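Local coordinates for protein formiminotetrahydrofolate cyclodeaminase (Thermotoga maritima, PDB 1O5H) that probably catalyses the cyclisation of 5-formiminotetrahydrofolate to 5,10-methenyltetrahydrofolate with release of ammonia, at residues E16-L20 against K21-D25. Sequence-based numbering, arbitrary orientation.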
ATOM      1  N   GLU A  16     -13.211  -4.425   9.056  1.00 56.06           N
ATOM      2  CA  GLU A  16     -13.282  -5.223   7.835  1.00 56.48           C
ATOM      3  C   GLU A  16     -14.651  -5.158   7.198  1.00 55.57           C
ATOM      4  O   GLU A  16     -14.782  -5.335   5.974  1.00 55.97           O
ATOM      5  CB  GLU A  16     -12.984  -6.695   8.085  1.00 57.85           C
ATOM      6  CG  GLU A  16     -12.015  -6.987   9.197  1.00 63.72           C
ATOM      7  CD  GLU A  16     -12.716  -7.324  10.476  1.00 68.76           C
ATOM      8  OE1 GLU A  16     -13.409  -6.428  11.017  1.00 75.23           O
ATOM      9  OE2 GLU A  16     -12.559  -8.486  10.918  1.00 66.55           O
ATOM     10  N   ARG A  17     -15.672  -4.938   8.027  1.00 52.90           N
ATOM     11  CA  ARG A  17     -17.029  -4.922   7.525  1.00 51.00           C
ATOM     12  C   ARG A  17     -17.318  -3.629   6.743  1.00 48.34           C
ATOM     13  O   ARG A  17     -18.370  -3.490   6.129  1.00 49.42           O
ATOM     14  CB  ARG A  17     -18.044  -5.252   8.629  1.00 49.93           C
ATOM     15  CG  ARG A  17     -18.207  -6.794   8.897  1.00 53.98           C
ATOM     16  CD  ARG A  17     -19.525  -7.222   9.641  1.00 52.91           C
ATOM     17  N   LEU A  18     -16.355  -2.713   6.711  1.00 44.84           N
ATOM     18  CA  LEU A  18     -16.508  -1.495   5.923  1.00 44.44           C
ATOM     19  C   LEU A  18     -16.250  -1.771   4.472  1.00 45.31           C
ATOM     20  O   LEU A  18     -15.392  -2.588   4.132  1.00 47.64           O
ATOM     21  CB  LEU A  18     -15.530  -0.426   6.379  1.00 44.40           C
ATOM     22  CG  LEU A  18     -15.782   0.189   7.757  1.00 47.08           C
ATOM     23  CD1 LEU A  18     -14.478   0.755   8.326  1.00 45.33           C
ATOM     24  CD2 LEU A  18     -16.875   1.257   7.671  1.00 40.02           C
ATOM     25  N   SER A  19     -16.972  -1.085   3.598  1.00 45.21           N
ATOM     26  CA  SER A  19     -16.702  -1.228   2.175  1.00 43.48           C
ATOM     27  C   SER A  19     -15.517  -0.363   1.829  1.00 43.33           C
ATOM     28  O   SER A  19     -15.209   0.594   2.537  1.00 42.57           O
ATOM     29  CB  SER A  19     -17.899  -0.829   1.326  1.00 42.38           C
ATOM     30  OG  SER A  19     -17.983   0.578   1.224  1.00 42.59           O
ATOM     31  N   LEU A  20     -14.870  -0.699   0.725  1.00 44.29           N
ATOM     32  CA  LEU A  20     -13.748   0.071   0.226  1.00 45.29           C
ATOM     33  C   LEU A  20     -14.078   1.557   0.007  1.00 46.53           C
ATOM     34  O   LEU A  20     -13.296   2.434   0.407  1.00 46.90           O
ATOM     35  CB  LEU A  20     -13.189  -0.573  -1.043  1.00 45.87           C
ATOM     36  CG  LEU A  20     -12.593  -1.965  -0.813  1.00 45.81           C
ATOM     37  CD1 LEU A  20     -12.445  -2.702  -2.126  1.00 49.84           C
ATOM     38  CD2 LEU A  20     -11.248  -1.837  -0.130  1.00 46.99           C
ATOM     39  N   LYS A  21     -15.227   1.847  -0.607  1.00 46.05           N
ATOM     40  CA  LYS A  21     -15.651   3.234  -0.768  1.00 44.79           C
ATOM     41  C   LYS A  21     -15.816   3.897   0.596  1.00 43.87           C
ATOM     42  O   LYS A  21     -15.293   4.985   0.788  1.00 41.92           O
ATOM     43  CB  LYS A  21     -16.944   3.328  -1.558  1.00 46.63           C
ATOM     44  CG  LYS A  21     -17.505   4.722  -1.650  1.00 45.42           C
ATOM     45  CD  LYS A  21     -18.649   4.770  -2.635  1.00 60.38           C
ATOM     46  CE  LYS A  21     -19.546   5.966  -2.353  1.00 65.46           C
ATOM     47  NZ  LYS A  21     -18.725   7.186  -2.125  1.00 61.66           N
ATOM     48  N   GLU A  22     -16.522   3.233   1.523  1.00 42.59           N
ATOM     49  CA  GLU A  22     -16.711   3.728   2.894  1.00 44.56           C
ATOM     50  C   GLU A  22     -15.381   4.042   3.569  1.00 43.53           C
ATOM     51  O   GLU A  22     -15.139   5.185   3.991  1.00 40.90           O
ATOM     52  CB  GLU A  22     -17.448   2.710   3.770  1.00 45.19           C
ATOM     53  CG  GLU A  22     -18.959   2.840   3.826  1.00 48.14           C
ATOM     54  CD  GLU A  22     -19.611   1.630   4.483  1.00 49.53           C
ATOM     55  OE1 GLU A  22     -19.312   0.481   4.075  1.00 59.28           O
ATOM     56  OE2 GLU A  22     -20.431   1.819   5.411  1.00 58.16           O
ATOM     57  N   PHE A  23     -14.523   3.026   3.688  1.00 42.73           N
ATOM     58  CA  PHE A  23     -13.244   3.220   4.365  1.00 41.90           C
ATOM     59  C   PHE A  23     -12.498   4.418   3.793  1.00 43.30           C
ATOM     60  O   PHE A  23     -11.957   5.232   4.545  1.00 43.74           O
ATOM     61  CB  PHE A  23     -12.348   1.982   4.306  1.00 40.29           C
ATOM     62  CG  PHE A  23     -11.015   2.175   4.996  1.00 35.69           C
ATOM     63  CD1 PHE A  23     -10.947   2.325   6.383  1.00 33.20           C
ATOM     64  CD2 PHE A  23      -9.837   2.208   4.269  1.00 36.27           C
ATOM     65  CE1 PHE A  23      -9.742   2.507   7.031  1.00 31.17           C
ATOM     66  CE2 PHE A  23      -8.596   2.396   4.918  1.00 43.03           C
ATOM     67  CZ  PHE A  23      -8.553   2.556   6.305  1.00 32.33           C
ATOM     68  N   CYS A  24     -12.478   4.524   2.466  1.00 42.96           N
ATOM     69  CA  CYS A  24     -11.789   5.628   1.812  1.00 43.05           C
ATOM     70  C   CYS A  24     -12.413   6.951   2.150  1.00 42.88           C
ATOM     71  O   CYS A  24     -11.738   7.825   2.648  1.00 44.95           O
ATOM     72  CB  CYS A  24     -11.718   5.431   0.296  1.00 43.14           C
ATOM     73  SG  CYS A  24     -10.330   4.379  -0.162  1.00 43.75           S
ATOM     74  N   ASP A  25     -13.708   7.089   1.887  1.00 44.40           N
ATOM     75  CA  ASP A  25     -14.426   8.320   2.175  1.00 42.47           C
ATOM     76  C   ASP A  25     -14.097   8.795   3.568  1.00 42.28           C
ATOM     77  O   ASP A  25     -13.902   9.976   3.763  1.00 42.97           O
ATOM     78  CB  ASP A  25     -15.927   8.132   2.004  1.00 42.56           C
ATOM     79  CG  ASP A  25     -16.361   8.066   0.535  1.00 47.27           C
ATOM     80  OD1 ASP A  25     -15.549   8.408  -0.374  1.00 32.83           O
ATOM     81  OD2 ASP A  25     -17.518   7.678   0.210  1.00 49.16           O
TER
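Lys-21 lays its CB alongside the hydroxyl of Ser-19, then leads its chain away from the turn and on along the helix. With CG anti to the backbone N (chi1 175°) and a bend at its last torsion, Lys-21 NZ comes to 2.7 Å from Asp-25 OD2, one turn further on; this salt bridge uses the syn lone pair of OD2, while OD1 of the same carboxylate pairs with Arg-82 of the second subunit. Glu-22 carries the link back to the loop. Glu-22 N donates to Ser-19 OG (3.0 Å), and the glutamate side chain, extended beyond CG, returns Glu-22 OE1 to within 2.9 Å of Ser-19 N in a fairly straight bond (163°). Ser-19 OG also donates a hydrogen bond to Glu-22 OE1 (3.1 Å); both donors meet OE1 on its anti side, the backbone N further out of the carboxylate plane (31°) than the hydroxyl. Leu-18 packs its CD2 against CB of Glu-22. At Phe-23, the amide starts the regular helical pattern by donating to Ser-19 O, and Leu-18 CD1 lies obliquely to the ring, 4.3 Å from Phe-23 CD1; beyond, the ring packs on Val-39 and Val-42 of helix 36-56. Cys-24 N follows with a bond to Leu-20 O (3.0 Å). Leu-20, first residue of helix 20-28, packs on Leu-20 of the second subunit. The reciprocal Ser-19 and Glu-22 bonds form a capping box, with Ser-19 as N-cap of this short helix in an all-helical fold.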